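Local coordinates for protein 4'-phospho-dehydrooxetanocin synthase (Bacillus megaterium, PDB 5UL3) that catalyses the cobalamin-dependent radical SAM ring contraction of dAMP to an oxetane aldehyde, a step in making the nucleoside analogue oxetanocin A, at residues 132-137 / 296-301; 176-181 / 207-212; 477-482 / 550-555; 498-503 / 522-527. All coordinates share one frame; numbering follows the deposited sequence. Where two conformers were deposited one is given.

Overall arrangement
The four contacts do not touch one another. Interaction 1 joins the cobalamin-binding Rossmann domain to the AdoMet radical domain and lies closest to the cofactor, the side chain of Arg135 being about 3 Å from cobalamin. Interaction 2, nested in the loop that interaction 1 closes, pairs two Rossmann strands; the two centres are about 27 Å apart, and the Ile180 side chain is about 7 Å from cobalamin. Interaction 3 sets the loop after the last barrel strand against helix 551-563, with the Tyr552 side chain about 11 Å from the iron-sulfur cluster. Interaction 4 is nested within its loop, centres about 36 Å apart, away from the annotated sites. Interactions 2 and 4 lie farthest apart, about 61 Å between centres.

Interaction 1: residues 132-137 / 296-301; sequences PIPRLN and GEISKF. With EDO (1,2-ethanediol), chain V.
Pro134 and Phe301 meet where the cobalamin-binding Rossmann fold joins the AdoMet radical domain: the loop after strand 119-124 lies against the end of helix 295-300. The tight part is apolar. The Pro134 ring crosses the Phe301 side chain at about a right angle, and its CG and CD each come to 3.5 Å from Phe301 CB, so the benzylic methylene, rather than the aromatic ring, forms the main seat for the proline. One helical turn earlier, Ile298 reaches the next part of the loop. Its CD1 is anti to CA (chi2 167°), which carries this methyl to 3.5 Å from Leu136 CA. The Leu136 side chain crosses that of Ile298 at about a right angle, their CD1 methyls 4.1 Å apart. Pro134, Leu136 and Ile298 are all buried.

Toward Pro132 and Ile133 the contact is looser and more open to solvent. Ile133 comes nearest with its CD1, 3.9 Å from Phe301 O, while Pro132 O lies near the plane of the Phe301 ring at its edge, 4.4 Å from CD2. Backbone bonds from Pro134 and Leu136 to Ala304 tie the loop to the chain just ahead of barrel strand 305-311.

Arg135 starts away from the helix and serves the cofactor instead: its NH2 hydrogen-bonds to cobalamin. A bend at chi3 (-89°) turns NE out of the line of the chain, and NE donates to O2 of a 1,2-ethanediol molecule, probably from the crystallisation liquor, over 3.0 Å at a bent N-H...O angle of 140°.

Interaction 2: residues 176-181 / 207-212; sequences SQPDII and GDLSSI
Ile180 and Ile212 lie side by side and point the same way, Ile180 CG1 resting 4.1 Å from Ile212 CB. Their backbones hold them in this order: Ile212 N donates to Asp179 O (2.9 Å), and Ile181 N donates to Ile212 O (2.8 Å). Ile181 turns to the other face of the sheet, where its CD1 meets Leu209 CD1 at 4.2 Å and passes 3.6 Å from Ser211 OG. That hydroxyl sits beside its own backbone N, anti to the carbonyl carbon (chi1 -49°), and donates to Pro178 O over 2.7 Å from above the carbonyl plane, 44° out of it.

The two segments lead into neighbouring parallel strands, 180-184 and 212-216, of the Rossmann domain that houses cobalamin; helix 190-205 makes the beta-alpha-beta crossover between them. Helix 242-252 packs on the face carrying Ile180 and Ile212, and on the other face Leu209 touches helices 166-176 and 190-205.

Ahead of the strands, Gln177 reaches across with a chain bent at chi2 (-64°). Its NE2 donates to Asp208 O over 2.9 Å, with the acceptor in the amide plane and the approach nearly along the C=O axis. The same NE2 also bonds to Leu174 O in the preceding helix, so two carbonyls fix the rotation of the amide. The Gln177 and Leu209 side chains cross obliquely beside this bond. A water between the segments accepts from Ser210 N and stands 2.9 Å from Gln177 OE1, with Pro178 O also close.

Interaction 3: residues 477-482 / 550-555; sequences DQLMKG and TPYSRM
The ring of Tyr552 is met by Leu479 CD1 over one face, 4.0 Å above the plane and offset toward the rim, and by Asp477 OD2 at the edge, in plane. The Asp477 carboxylate is turned 66° against the ring. The tyrosine comes from the first turn of helix 551-563 and inserts its hydroxyl into a type I beta turn, Asp477 to Met480, in the loop after strand 470-473, the last strand of the partial barrel.

Two bonds grip Tyr552 OH. It donates to Asp477 OD2 over a very short 2.5 Å and accepts from Leu479 N at 3.0 Å, with an N-H...O angle of 159°. Gln478 N is also near, but its hydrogen points poorly for a bond. Asp477 CG lies between the backbone N and the carbonyl carbon (chi1 71°), and OD1 pairs with Arg445 and Gln442 of helix 440-445. The charge of Arg445 would probably favour the ionised carboxylate that accepts the phenol's hydrogen bond.

Gln478 sends its amide along another course: NE2 bonds to Met544 O, while the buried OE1 has no polar partner in the model and lies 3.9 Å from Tyr552 CE1. This side chain is about 7 Å from that of Glu545, which binds S-adenosyl-L-methionine. Leu479 and Tyr552 reach toward each other tip to tip, with Leu479 CG 3.9 Å from Tyr552 CZ. The same Leu479 CD1 that lies over the ring also rests 3.8 Å from Met555 CB, one turn along the helix.

Interaction 4: residues 498-503 / 522-527; sequences ALMKPI and EFIEKH
The last turn of helix 521-527, within the radical SAM core, is held by the loop after helix 484-493 chiefly through His527 with Ile503 and Met500. Ile503 crosses the His527 side chain at about a right angle and lies over one face of the imidazole. Its CD1 is 4.2 Å from the ring centroid and 26° off the normal, a CH-pi contact, while CG1 lies 3.7 Å from ND1 and CG2 is over the same face, offset toward the rim. The same CD1 reaches Phe523 tip to tip, 3.6 Å from CE2, and thereby bridges two aromatic residues one turn apart. These two also meet each other: His527 CD2 stands over the centre of the Phe523 ring, 3.4 Å above its plane. The far face of the imidazole carries Lys526 CG. At its edge, in plane, a water 3.0 Å from ND1 donates to Pro502 O, linking the ring to the loop backbone.

A direct backbone bond closes the contact. Lys501 N donates to His527 O over 2.8 Å, nearly straight at 163°, and the aliphatic part of the Lys501 side chain passes beside the same oxygen. On the buried side, Met500 bends at chi2 (-69°) and again at chi3, and its CE meets Ile524 CG2 at 3.7 Å.

Helix 452-464 lies against Met500 and Ile524 through Arg460 and against Ile503 through Ala464, whereas Leu517 of helix 510-519 touches Met500, Ile503 and Phe523, so that the loop and the short helix are packed together against both.

Interaction 1: residues 132-137 / 296-301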
loop_
_atom_site.group_PDB
_atom_site.type_symbol
_atom_site.label_atom_id
_atom_site.label_comp_id
_atom_site.label_asym_id
_atom_site.label_seq_id
_atom_site.Cartn_x
_atom_site.Cartn_y
_atom_site.Cartn_z
ATOM N N PRO A 132 -3.901 -13.757 -1.839
ATOM C CA PRO A 132 -4.348 -14.722 -0.825
ATOM C C PRO A 132 -3.948 -14.367 0.595
ATOM O O PRO A 132 -4.581 -14.880 1.529
ATOM C CB PRO A 132 -3.665 -16.039 -1.256
ATOM C CG PRO A 132 -3.016 -15.750 -2.593
ATOM C CD PRO A 132 -2.765 -14.276 -2.616
ATOM N N ILE A 133 -2.927 -13.534 0.790
ATOM C CA ILE A 133 -2.390 -13.230 2.115
ATOM C C ILE A 133 -2.873 -11.835 2.508
ATOM O O ILE A 133 -2.407 -10.846 1.924
ATOM C CB ILE A 133 -0.860 -13.313 2.137
ATOM C CG1 ILE A 133 -0.391 -14.715 1.718
ATOM C CG2 ILE A 133 -0.340 -12.965 3.519
ATOM C CD1 ILE A 133 -0.867 -15.831 2.649
ATOM N N PRO A 134 -3.763 -11.705 3.478
ATOM C CA PRO A 134 -4.370 -10.400 3.754
ATOM C C PRO A 134 -3.420 -9.459 4.486
ATOM O O PRO A 134 -2.413 -9.860 5.068
ATOM C CB PRO A 134 -5.573 -10.759 4.630
ATOM C CG PRO A 134 -5.163 -12.016 5.320
ATOM C CD PRO A 134 -4.273 -12.764 4.364
ATOM N N ARG A 135 -3.756 -8.172 4.428
ATOM C CA ARG A 135 -3.150 -7.159 5.285
ATOM C C ARG A 135 -4.284 -6.310 5.844
ATOM O O ARG A 135 -5.307 -6.109 5.184
ATOM C CB ARG A 135 -2.144 -6.261 4.536
ATOM C CG ARG A 135 -2.794 -5.450 3.433
ATOM C CD ARG A 135 -1.802 -4.644 2.572
ATOM N NE ARG A 135 -1.472 -3.284 3.027
ATOM C CZ ARG A 135 -2.339 -2.273 3.162
ATOM N NH1 ARG A 135 -3.640 -2.456 2.932
ATOM N NH2 ARG A 135 -1.901 -1.063 3.553
ATOM N N LEU A 136 -4.114 -5.868 7.079
ATOM C CA LEU A 136 -5.097 -4.996 7.719
ATOM C C LEU A 136 -5.546 -3.908 6.753
ATOM O O LEU A 136 -4.719 -3.161 6.210
ATOM C CB LEU A 136 -4.478 -4.380 8.971
ATOM C CG LEU A 136 -5.355 -3.384 9.748
ATOM C CD1 LEU A 136 -6.657 -4.016 10.207
ATOM C CD2 LEU A 136 -4.579 -2.827 10.928
ATOM N N ASN A 137 -6.848 -3.835 6.491
ATOM C CA ASN A 137 -7.337 -2.917 5.466
ATOM C C ASN A 137 -7.562 -1.533 6.063
ATOM O O ASN A 137 -8.544 -1.295 6.775
ATOM C CB ASN A 137 -8.611 -3.417 4.801
ATOM C CG ASN A 137 -9.073 -2.479 3.688
ATOM O OD1 ASN A 137 -10.094 -1.807 3.822
ATOM N ND2 ASN A 137 -8.289 -2.397 2.592
ATOM N N GLY A 296 -8.441 -10.523 14.014
ATOM C CA GLY A 296 -8.449 -11.945 14.357
ATOM C C GLY A 296 -8.499 -12.851 13.140
ATOM O O GLY A 296 -7.749 -13.826 13.049
ATOM N N GLU A 297 -9.353 -12.524 12.173
ATOM C CA GLU A 297 -9.411 -13.323 10.957
ATOM C C GLU A 297 -8.167 -13.125 10.102
ATOM O O GLU A 297 -7.697 -14.070 9.459
ATOM C CB GLU A 297 -10.674 -12.987 10.165
ATOM C CG GLU A 297 -11.943 -13.513 10.833
ATOM C CD GLU A 297 -11.922 -15.037 10.984
ATOM O OE1 GLU A 297 -11.815 -15.732 9.948
ATOM O OE2 GLU A 297 -11.987 -15.533 12.132
ATOM N N ILE A 298 -7.625 -11.901 10.066
ATOM C CA ILE A 298 -6.374 -11.667 9.346
ATOM C C ILE A 298 -5.263 -12.550 9.901
ATOM O O ILE A 298 -4.443 -13.086 9.142
ATOM C CB ILE A 298 -5.992 -10.176 9.410
ATOM C CG1 ILE A 298 -6.955 -9.373 8.551
ATOM C CG2 ILE A 298 -4.543 -9.950 8.966
ATOM C CD1 ILE A 298 -6.844 -7.882 8.810
ATOM N N SER A 299 -5.221 -12.726 11.227
ATOM C CA SER A 299 -4.162 -13.541 11.819
ATOM C C SER A 299 -4.323 -15.011 11.456
ATOM O O SER A 299 -3.327 -15.729 11.335
ATOM C CB SER A 299 -4.131 -13.379 13.338
ATOM O OG SER A 299 -5.098 -14.190 13.983
ATOM N N LYS A 300 -5.562 -15.466 11.280
ATOM C CA LYS A 300 -5.805 -16.849 10.884
ATOM C C LYS A 300 -5.307 -17.111 9.468
ATOM O O LYS A 300 -4.920 -18.240 9.149
ATOM C CB LYS A 300 -7.298 -17.159 11.031
ATOM C CG LYS A 300 -7.846 -18.313 10.199
ATOM C CD LYS A 300 -9.357 -18.437 10.408
ATOM C CE LYS A 300 -9.973 -19.548 9.566
ATOM N NZ LYS A 300 -11.428 -19.712 9.867
ATOM N N PHE A 301 -5.267 -16.081 8.624
ATOM C CA PHE A 301 -4.735 -16.183 7.277
ATOM C C PHE A 301 -3.276 -15.756 7.198
ATOM O O PHE A 301 -2.769 -15.532 6.092
ATOM C CB PHE A 301 -5.570 -15.342 6.306
ATOM C CG PHE A 301 -6.936 -15.905 6.008
ATOM C CD1 PHE A 301 -7.915 -15.961 6.987
ATOM C CD2 PHE A 301 -7.249 -16.343 4.727
ATOM C CE1 PHE A 301 -9.171 -16.467 6.712
ATOM C CE2 PHE A 301 -8.509 -16.851 4.439
ATOM C CZ PHE A 301 -9.470 -16.916 5.438
HETATM C C1 EDO V . 2.171 -5.761 3.197
HETATM O O1 EDO V . 1.842 -7.132 2.916
HETATM C C2 EDO V . 1.700 -4.862 2.055
HETATM O O2 EDO V . 1.472 -3.539 2.552
#

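Interaction 2: residues 176-181 / 207-212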
loop_
_atom_site.group_PDB
_atom_site.type_symbol
_atom_site.label_atom_id
_atom_site.label_comp_id
_atom_site.label_asym_id
_atom_site.label_seq_id
_atom_site.Cartn_x
_atom_site.Cartn_y
_atom_site.Cartn_z
ATOM N N SER A 176 -27.870 -6.912 9.107
ATOM C CA SER A 176 -27.519 -5.689 9.829
ATOM C C SER A 176 -28.407 -4.495 9.480
ATOM O O SER A 176 -28.508 -3.563 10.291
ATOM C CB SER A 176 -26.055 -5.318 9.564
ATOM O OG SER A 176 -25.856 -4.965 8.209
ATOM N N GLN A 177 -29.030 -4.487 8.305
ATOM C CA GLN A 177 -29.922 -3.408 7.889
ATOM C C GLN A 177 -29.252 -2.031 7.969
ATOM O O GLN A 177 -29.727 -1.138 8.678
ATOM C CB GLN A 177 -31.207 -3.429 8.706
ATOM C CG GLN A 177 -32.087 -4.618 8.355
ATOM C CD GLN A 177 -32.553 -4.539 6.920
ATOM O OE1 GLN A 177 -33.029 -3.495 6.472
ATOM N NE2 GLN A 177 -32.406 -5.631 6.184
ATOM N N PRO A 178 -28.151 -1.836 7.255
ATOM C CA PRO A 178 -27.423 -0.562 7.356
ATOM C C PRO A 178 -28.195 0.578 6.710
ATOM O O PRO A 178 -29.005 0.389 5.803
ATOM C CB PRO A 178 -26.122 -0.845 6.592
ATOM C CG PRO A 178 -26.506 -1.898 5.592
ATOM C CD PRO A 178 -27.533 -2.761 6.292
ATOM N N ASP A 179 -27.905 1.794 7.181
ATOM C CA ASP A 179 -28.430 2.991 6.537
ATOM C C ASP A 179 -27.553 3.487 5.402
ATOM O O ASP A 179 -28.052 4.146 4.486
ATOM C CB ASP A 179 -28.587 4.101 7.573
ATOM C CG ASP A 179 -29.443 3.665 8.727
ATOM O OD1 ASP A 179 -30.548 3.157 8.457
ATOM O OD2 ASP A 179 -28.991 3.741 9.882
ATOM N N ILE A 180 -26.257 3.197 5.455
ATOM C CA ILE A 180 -25.311 3.551 4.401
ATOM C C ILE A 180 -24.470 2.320 4.127
ATOM O O ILE A 180 -23.982 1.689 5.070
ATOM C CB ILE A 180 -24.401 4.728 4.803
ATOM C CG1 ILE A 180 -25.233 5.992 5.078
ATOM C CG2 ILE A 180 -23.396 5.039 3.658
ATOM C CD1 ILE A 180 -24.456 7.075 5.829
ATOM N N ILE A 181 -24.300 1.972 2.851
ATOM C CA ILE A 181 -23.428 0.874 2.465
ATOM C C ILE A 181 -22.313 1.465 1.619
ATOM O O ILE A 181 -22.585 2.223 0.683
ATOM C CB ILE A 181 -24.176 -0.219 1.680
ATOM C CG1 ILE A 181 -25.278 -0.839 2.558
ATOM C CG2 ILE A 181 -23.201 -1.299 1.211
ATOM C CD1 ILE A 181 -26.234 -1.723 1.775
ATOM N N GLY A 207 -37.337 -4.339 -1.384
ATOM C CA GLY A 207 -37.702 -3.950 -0.037
ATOM C C GLY A 207 -36.970 -4.675 1.072
ATOM O O GLY A 207 -37.414 -4.615 2.222
ATOM N N ASP A 208 -35.863 -5.351 0.773
ATOM C CA ASP A 208 -35.074 -6.036 1.797
ATOM C C ASP A 208 -33.997 -5.150 2.422
ATOM O O ASP A 208 -33.508 -5.470 3.515
ATOM C CB ASP A 208 -34.392 -7.267 1.204
ATOM C CG ASP A 208 -35.391 -8.285 0.682
ATOM O OD1 ASP A 208 -36.458 -8.437 1.319
ATOM O OD2 ASP A 208 -35.110 -8.916 -0.362
ATOM N N LEU A 209 -33.608 -4.077 1.735
ATOM C CA LEU A 209 -32.611 -3.115 2.198
ATOM C C LEU A 209 -33.109 -1.719 1.863
ATOM O O LEU A 209 -33.818 -1.524 0.875
ATOM C CB LEU A 209 -31.234 -3.297 1.512
ATOM C CG LEU A 209 -30.382 -4.543 1.741
ATOM C CD1 LEU A 209 -29.203 -4.580 0.758
ATOM C CD2 LEU A 209 -29.904 -4.616 3.180
ATOM N N SER A 210 -32.716 -0.741 2.673
ATOM C CA SER A 210 -32.916 0.660 2.308
ATOM C C SER A 210 -31.698 1.434 2.790
ATOM O O SER A 210 -31.512 1.618 3.995
ATOM C CB SER A 210 -34.213 1.219 2.897
ATOM O OG SER A 210 -35.336 0.529 2.360
ATOM N N SER A 211 -30.865 1.867 1.849
ATOM C CA SER A 211 -29.570 2.439 2.187
ATOM C C SER A 211 -29.138 3.441 1.129
ATOM O O SER A 211 -29.411 3.280 -0.068
ATOM C CB SER A 211 -28.490 1.351 2.315
ATOM O OG SER A 211 -28.897 0.273 3.140
ATOM N N ILE A 212 -28.450 4.481 1.600
ATOM C CA ILE A 212 -27.565 5.253 0.739
ATOM C C ILE A 212 -26.397 4.366 0.339
ATOM O O ILE A 212 -25.759 3.743 1.199
ATOM C CB ILE A 212 -27.062 6.500 1.483
ATOM C CG1 ILE A 212 -28.227 7.399 1.893
ATOM C CG2 ILE A 212 -26.022 7.260 0.617
ATOM C CD1 ILE A 212 -27.789 8.530 2.823
HETATM O O HOH W 1 -31.282 -1.559 5.101
#

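Interaction 3: residues 477-482 / 550-555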
loop_
_atom_site.group_PDB
_atom_site.type_symbol
_atom_site.label_atom_id
_atom_site.label_comp_id
_atom_site.label_asym_id
_atom_site.label_seq_id
_atom_site.Cartn_x
_atom_site.Cartn_y
_atom_site.Cartn_z
ATOM N N ASP A 477 9.946 2.852 -21.504
ATOM C CA ASP A 477 8.810 3.765 -21.521
ATOM C C ASP A 477 8.550 4.203 -22.956
ATOM O O ASP A 477 9.465 4.247 -23.783
ATOM C CB ASP A 477 8.995 4.985 -20.600
ATOM C CG ASP A 477 10.027 5.984 -21.111
ATOM O OD1 ASP A 477 11.215 5.624 -21.185
ATOM O OD2 ASP A 477 9.647 7.156 -21.373
ATOM N N GLN A 478 7.284 4.524 -23.227
ATOM C CA GLN A 478 6.794 4.605 -24.597
ATOM C C GLN A 478 7.370 5.789 -25.360
ATOM O O GLN A 478 7.432 5.741 -26.593
ATOM C CB GLN A 478 5.261 4.667 -24.595
ATOM C CG GLN A 478 4.572 3.344 -24.220
ATOM C CD GLN A 478 4.395 3.140 -22.715
ATOM O OE1 GLN A 478 4.932 3.889 -21.896
ATOM N NE2 GLN A 478 3.617 2.127 -22.357
ATOM N N LEU A 479 7.814 6.836 -24.673
ATOM C CA LEU A 479 8.354 7.996 -25.370
ATOM C C LEU A 479 9.856 7.905 -25.600
ATOM O O LEU A 479 10.436 8.846 -26.152
ATOM C CB LEU A 479 8.019 9.281 -24.599
ATOM C CG LEU A 479 6.513 9.510 -24.445
ATOM C CD1 LEU A 479 6.194 10.805 -23.705
ATOM C CD2 LEU A 479 5.845 9.492 -25.819
ATOM N N MET A 480 10.493 6.799 -25.217
ATOM C CA MET A 480 11.930 6.648 -25.398
ATOM C C MET A 480 12.264 6.483 -26.877
ATOM O O MET A 480 11.665 5.657 -27.572
ATOM C CB MET A 480 12.449 5.429 -24.631
ATOM C CG MET A 480 13.983 5.281 -24.655
ATOM S SD MET A 480 14.506 3.685 -23.980
ATOM C CE MET A 480 13.940 3.841 -22.265
ATOM N N LYS A 481 13.244 7.246 -27.339
ATOM C CA LYS A 481 13.702 7.203 -28.724
ATOM C C LYS A 481 15.123 6.667 -28.751
ATOM O O LYS A 481 16.013 7.225 -28.097
ATOM C CB LYS A 481 13.628 8.591 -29.363
ATOM C CG LYS A 481 12.206 9.053 -29.625
ATOM C CD LYS A 481 12.156 10.348 -30.426
ATOM C CE LYS A 481 10.720 10.678 -30.801
ATOM N NZ LYS A 481 10.626 11.965 -31.542
ATOM N N GLY A 482 15.330 5.602 -29.513
ATOM C CA GLY A 482 16.637 4.988 -29.633
ATOM C C GLY A 482 16.966 4.123 -28.434
ATOM O O GLY A 482 16.186 3.987 -27.492
ATOM N N THR A 550 -2.282 11.267 -15.488
ATOM C CA THR A 550 -0.863 11.481 -15.282
ATOM C C THR A 550 -0.311 12.504 -16.269
ATOM O O THR A 550 -0.742 12.557 -17.424
ATOM C CB THR A 550 -0.084 10.179 -15.475
ATOM O OG1 THR A 550 -0.411 9.613 -16.756
ATOM C CG2 THR A 550 -0.398 9.195 -14.345
ATOM N N PRO A 551 0.680 13.285 -15.832
ATOM C CA PRO A 551 1.457 14.082 -16.793
ATOM C C PRO A 551 2.000 13.258 -17.939
ATOM O O PRO A 551 2.043 13.742 -19.078
ATOM C CB PRO A 551 2.585 14.659 -15.921
ATOM C CG PRO A 551 1.996 14.752 -14.564
ATOM C CD PRO A 551 1.128 13.511 -14.450
ATOM N N TYR A 552 2.415 12.015 -17.677
ATOM C CA TYR A 552 2.968 11.198 -18.755
ATOM C C TYR A 552 1.920 10.889 -19.821
ATOM O O TYR A 552 2.234 10.877 -21.018
ATOM C CB TYR A 552 3.568 9.905 -18.198
ATOM C CG TYR A 552 4.551 9.231 -19.146
ATOM C CD1 TYR A 552 4.110 8.339 -20.118
ATOM C CD2 TYR A 552 5.919 9.488 -19.062
ATOM C CE1 TYR A 552 5.000 7.713 -20.992
ATOM C CE2 TYR A 552 6.816 8.876 -19.935
ATOM C CZ TYR A 552 6.348 7.991 -20.892
ATOM O OH TYR A 552 7.208 7.373 -21.770
ATOM N N SER A 553 0.670 10.626 -19.419
ATOM C CA SER A 553 -0.368 10.393 -20.421
ATOM C C SER A 553 -0.568 11.635 -21.281
ATOM O O SER A 553 -0.740 11.535 -22.503
ATOM C CB SER A 553 -1.691 9.974 -19.770
ATOM O OG SER A 553 -2.274 11.017 -18.996
ATOM N N ARG A 554 -0.504 12.816 -20.673
ATOM C CA ARG A 554 -0.642 14.035 -21.466
ATOM C C ARG A 554 0.579 14.279 -22.348
ATOM O O ARG A 554 0.438 14.816 -23.455
ATOM C CB ARG A 554 -0.911 15.224 -20.548
ATOM C CG ARG A 554 -2.176 15.030 -19.719
ATOM C CD ARG A 554 -2.627 16.299 -19.016
ATOM N NE ARG A 554 -1.706 16.726 -17.967
ATOM C CZ ARG A 554 -1.728 16.274 -16.715
ATOM N NH1 ARG A 554 -2.618 15.357 -16.339
ATOM N NH2 ARG A 554 -0.854 16.741 -15.833
ATOM N N MET A 555 1.774 13.884 -21.891
ATOM C CA MET A 555 2.953 13.930 -22.756
ATOM C C MET A 555 2.774 13.029 -23.965
ATOM O O MET A 555 3.171 13.383 -25.083
ATOM C CB MET A 555 4.203 13.519 -21.975
ATOM C CG MET A 555 4.584 14.475 -20.865
ATOM S SD MET A 555 5.634 13.724 -19.587
ATOM C CE MET A 555 7.025 13.115 -20.532
#

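Interaction 4: residues 498-503 / 522-527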
loop_
_atom_site.group_PDB
_atom_site.type_symbol
_atom_site.label_atom_id
_atom_site.label_comp_id
_atom_site.label_asym_id
_atom_site.label_seq_id
_atom_site.Cartn_x
_atom_site.Cartn_y
_atom_site.Cartn_z
ATOM N N ALA A 498 27.522 0.484 -5.484
ATOM C CA ALA A 498 26.355 1.078 -4.848
ATOM C C ALA A 498 25.947 0.338 -3.584
ATOM O O ALA A 498 25.742 0.958 -2.541
ATOM C CB ALA A 498 25.174 1.110 -5.834
ATOM N N LEU A 499 25.852 -0.986 -3.631
ATOM C CA LEU A 499 25.333 -1.725 -2.484
ATOM C C LEU A 499 26.455 -2.000 -1.488
ATOM O O LEU A 499 27.451 -2.654 -1.823
ATOM C CB LEU A 499 24.667 -3.023 -2.948
ATOM C CG LEU A 499 23.574 -2.830 -4.011
ATOM C CD1 LEU A 499 22.990 -4.166 -4.464
ATOM C CD2 LEU A 499 22.466 -1.902 -3.492
ATOM N N MET A 500 26.293 -1.492 -0.270
ATOM C CA MET A 500 27.277 -1.627 0.794
ATOM C C MET A 500 26.829 -2.678 1.799
ATOM O O MET A 500 25.634 -2.844 2.067
ATOM C CB MET A 500 27.489 -0.304 1.535
ATOM C CG MET A 500 27.991 0.841 0.675
ATOM S SD MET A 500 29.688 0.602 0.099
ATOM C CE MET A 500 29.371 0.336 -1.627
ATOM N N LYS A 501 27.808 -3.380 2.365
ATOM C CA LYS A 501 27.547 -4.192 3.533
ATOM C C LYS A 501 27.183 -3.283 4.696
ATOM O O LYS A 501 27.531 -2.101 4.693
ATOM C CB LYS A 501 28.777 -5.011 3.913
ATOM C CG LYS A 501 29.218 -6.024 2.890
ATOM C CD LYS A 501 30.531 -6.662 3.338
ATOM C CE LYS A 501 30.860 -7.900 2.521
ATOM N NZ LYS A 501 32.196 -8.451 2.874
ATOM N N PRO A 502 26.486 -3.808 5.706
ATOM C CA PRO A 502 26.288 -3.030 6.937
ATOM C C PRO A 502 27.633 -2.641 7.518
ATOM O O PRO A 502 28.493 -3.488 7.760
ATOM C CB PRO A 502 25.528 -3.999 7.858
ATOM C CG PRO A 502 24.839 -4.942 6.917
ATOM C CD PRO A 502 25.777 -5.101 5.748
ATOM N N ILE A 503 27.822 -1.344 7.727
ATOM C CA ILE A 503 29.109 -0.805 8.142
ATOM C C ILE A 503 29.063 -0.567 9.642
ATOM O O ILE A 503 28.124 0.053 10.150
ATOM C CB ILE A 503 29.445 0.492 7.384
ATOM C CG1 ILE A 503 29.659 0.194 5.898
ATOM C CG2 ILE A 503 30.687 1.139 7.972
ATOM C CD1 ILE A 503 30.016 1.411 5.067
ATOM N N GLU A 522 38.562 4.066 -1.772
ATOM C CA GLU A 522 39.060 2.881 -1.081
ATOM C C GLU A 522 38.052 2.382 -0.058
ATOM O O GLU A 522 37.878 1.171 0.112
ATOM C CB GLU A 522 40.395 3.182 -0.398
ATOM C CG GLU A 522 41.568 3.353 -1.350
ATOM C CD GLU A 522 42.903 3.275 -0.634
ATOM O OE1 GLU A 522 42.902 3.119 0.607
ATOM O OE2 GLU A 522 43.951 3.364 -1.309
ATOM N N PHE A 523 37.388 3.304 0.640
ATOM C CA PHE A 523 36.378 2.919 1.620
ATOM C C PHE A 523 35.208 2.209 0.944
ATOM O O PHE A 523 34.781 1.134 1.382
ATOM C CB PHE A 523 35.907 4.161 2.378
ATOM C CG PHE A 523 34.983 3.876 3.525
ATOM C CD1 PHE A 523 35.485 3.590 4.782
ATOM C CD2 PHE A 523 33.606 3.942 3.356
ATOM C CE1 PHE A 523 34.634 3.354 5.846
ATOM C CE2 PHE A 523 32.753 3.705 4.416
ATOM C CZ PHE A 523 33.264 3.412 5.661
ATOM N N ILE A 524 34.688 2.793 -0.137
ATOM C CA ILE A 524 33.593 2.170 -0.877
ATOM C C ILE A 524 33.981 0.765 -1.329
ATOM O O ILE A 524 33.221 -0.196 -1.148
ATOM C CB ILE A 524 33.180 3.061 -2.060
ATOM C CG1 ILE A 524 32.605 4.385 -1.539
ATOM C CG2 ILE A 524 32.187 2.343 -2.936
ATOM C CD1 ILE A 524 32.655 5.534 -2.550
ATOM N N GLU A 525 35.185 0.617 -1.895
ATOM C CA GLU A 525 35.653 -0.703 -2.320
ATOM C C GLU A 525 35.741 -1.682 -1.152
ATOM O O GLU A 525 35.374 -2.855 -1.289
ATOM C CB GLU A 525 37.009 -0.582 -3.009
ATOM C CG GLU A 525 36.885 -0.403 -4.497
ATOM C CD GLU A 525 35.979 -1.447 -5.107
ATOM O OE1 GLU A 525 36.361 -2.640 -5.097
ATOM O OE2 GLU A 525 34.878 -1.071 -5.572
ATOM N N LYS A 526 36.227 -1.222 0.003
ATOM C CA LYS A 526 36.389 -2.125 1.139
ATOM C C LYS A 526 35.054 -2.672 1.626
ATOM O O LYS A 526 34.970 -3.837 2.034
ATOM C CB LYS A 526 37.101 -1.408 2.285
ATOM C CG LYS A 526 37.190 -2.235 3.553
ATOM C CD LYS A 526 37.828 -1.460 4.694
ATOM C CE LYS A 526 37.985 -2.349 5.924
ATOM N NZ LYS A 526 38.363 -1.577 7.143
ATOM N N HIS A 527 33.995 -1.864 1.570
ATOM C CA HIS A 527 32.735 -2.204 2.217
ATOM C C HIS A 527 31.638 -2.663 1.261
ATOM O O HIS A 527 30.552 -3.028 1.725
ATOM C CB HIS A 527 32.247 -1.006 3.037
ATOM C CG HIS A 527 33.093 -0.714 4.239
ATOM N ND1 HIS A 527 32.991 -1.430 5.415
ATOM C CD2 HIS A 527 34.049 0.223 4.452
ATOM C CE1 HIS A 527 33.851 -0.950 6.296
ATOM N NE2 HIS A 527 34.500 0.057 5.740
HETATM O O HOH W 2 31.334 -3.600 6.656
#